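Local coordinates for ORF131 protein (Ralstonia metallidurans, PDB 2WTP) that binds copper(II) and probably contributes to heavy-metal resistance of the bacterium, its conformation changing when copper is bound, at residues T49-P54 against T101-G106. Sequence-based numbering, arbitrary orientation.
Sequences TLYGDP and TSVDLG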
# COMPACT_ATOMS: atom_id res chain seq x y z
N THR A 49 -15.23 12.52 -4.65
CA THR A 49 -15.08 13.59 -3.68
C THR A 49 -15.39 13.07 -2.27
O THR A 49 -14.84 13.67 -1.30
CB THR A 49 -16.02 14.72 -4.13
OG1 THR A 49 -15.53 15.15 -5.43
CG2 THR A 49 -15.99 15.94 -3.18
N LEU A 50 -16.16 12.00 -2.10
CA LEU A 50 -16.37 11.43 -0.77
C LEU A 50 -15.15 10.79 -0.22
O LEU A 50 -15.13 10.48 0.98
CB LEU A 50 -17.48 10.37 -0.80
CG LEU A 50 -18.80 11.04 -1.23
CD1 LEU A 50 -19.83 9.84 -1.48
CD2 LEU A 50 -19.34 12.07 -0.23
N TYR A 51 -14.11 10.60 -0.99
CA TYR A 51 -12.92 9.89 -0.56
C TYR A 51 -11.68 10.70 -0.48
O TYR A 51 -10.53 10.21 -0.28
CB TYR A 51 -12.70 8.62 -1.49
CG TYR A 51 -13.78 7.58 -1.27
CD1 TYR A 51 -13.67 6.63 -0.26
CD2 TYR A 51 -14.95 7.60 -2.03
CE1 TYR A 51 -14.65 5.65 -0.02
CE2 TYR A 51 -15.96 6.63 -1.77
CZ TYR A 51 -15.78 5.70 -0.76
OH TYR A 51 -16.79 4.73 -0.47
N GLY A 52 -11.81 12.01 -0.76
CA GLY A 52 -10.61 12.92 -0.70
C GLY A 52 -10.61 13.89 -1.80
O GLY A 52 -11.61 14.26 -2.38
N ASP A 53 -9.41 14.39 -2.09
CA ASP A 53 -9.23 15.55 -2.96
C ASP A 53 -8.06 15.37 -3.88
O ASP A 53 -7.01 14.84 -3.45
CB ASP A 53 -8.95 16.81 -2.02
CG ASP A 53 -10.16 17.10 -1.11
OD1 ASP A 53 -11.13 17.58 -1.75
OD2 ASP A 53 -10.09 16.86 0.09
N PRO A 54 -8.10 15.85 -5.08
CA PRO A 54 -6.89 15.90 -5.92
C PRO A 54 -5.74 16.62 -5.26
O PRO A 54 -5.94 17.58 -4.43
CB PRO A 54 -7.34 16.71 -7.15
CG PRO A 54 -8.84 16.57 -7.16
CD PRO A 54 -9.28 16.40 -5.75
N THR A 101 -12.44 1.83 4.67
CA THR A 101 -13.32 1.79 3.52
C THR A 101 -12.48 1.66 2.27
O THR A 101 -11.27 1.91 2.32
CB THR A 101 -14.17 3.07 3.54
OG1 THR A 101 -15.16 3.05 2.53
CG2 THR A 101 -13.34 4.33 3.25
N SER A 102 -13.04 1.28 1.18
CA SER A 102 -12.31 1.26 -0.04
C SER A 102 -12.98 1.98 -1.19
O SER A 102 -14.21 2.25 -1.15
CB SER A 102 -12.03 -0.20 -0.48
OG SER A 102 -13.21 -0.86 -1.00
N VAL A 103 -12.19 2.33 -2.21
CA VAL A 103 -12.75 2.95 -3.41
C VAL A 103 -12.00 2.50 -4.62
O VAL A 103 -10.78 2.24 -4.52
CB VAL A 103 -12.76 4.52 -3.23
CG1 VAL A 103 -11.36 5.09 -3.07
CG2 VAL A 103 -13.51 5.19 -4.43
N ASP A 104 -12.64 2.48 -5.79
CA ASP A 104 -11.86 2.14 -7.00
C ASP A 104 -11.01 3.28 -7.44
O ASP A 104 -11.56 4.37 -7.64
CB ASP A 104 -12.83 1.71 -8.14
CG ASP A 104 -12.07 0.93 -9.25
OD1 ASP A 104 -11.30 1.54 -10.00
OD2 ASP A 104 -12.17 -0.29 -9.32
N LEU A 105 -9.72 3.05 -7.73
CA LEU A 105 -8.84 4.16 -8.11
C LEU A 105 -9.36 4.74 -9.44
O LEU A 105 -9.08 5.91 -9.75
CB LEU A 105 -7.44 3.56 -8.31
CG LEU A 105 -6.30 4.59 -8.56
CD1 LEU A 105 -6.12 5.50 -7.37
CD2 LEU A 105 -4.98 3.82 -8.98
N GLY A 106 -10.00 3.95 -10.30
CA GLY A 106 -10.48 4.43 -11.60
C GLY A 106 -11.59 5.48 -11.47
O GLY A 106 -11.87 6.17 -12.47
O HOH W 1 -16.31 2.39 0.07
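Tyr51 meets Thr101, Ser102 and Val103 by way of its first torsion, chi1 -68°, which sets CG opposite the backbone carbonyl carbon and carries the ring out toward strand 101-104. On that strand Val103 offers its branch point: CG2 is anti to the backbone N and CG1 straddles N and the carbonyl carbon, with CB lying 3.7 Å from the centroid of the Tyr51 ring and only 8° off its normal. This is a CH-pi contact over one face, with CG2 leaning on Tyr51 CD2 at 3.7 Å and CG1 placed over CG and CD1. Thr101 approaches differently, its OG1 lying in the ring plane at the edge, 3.7 Å from Tyr51 CE1. No direct hydrogen bond joins the segments; a water sits between Tyr51 OH, Thr101 OG1 and Ser102 O, but two approaches are too short for a certain bridge. The pair thus illustrates how an aromatic side chain from the turn leading into one sheet can pack its face on a strand of another. Tyr51 follows helix 37-49 and precedes strand 52-55, its side chain about 6 Å from a bound copper ion; Val103 belongs to the three-stranded sheet, where Ile122 of strand 119-123 touches both side chains.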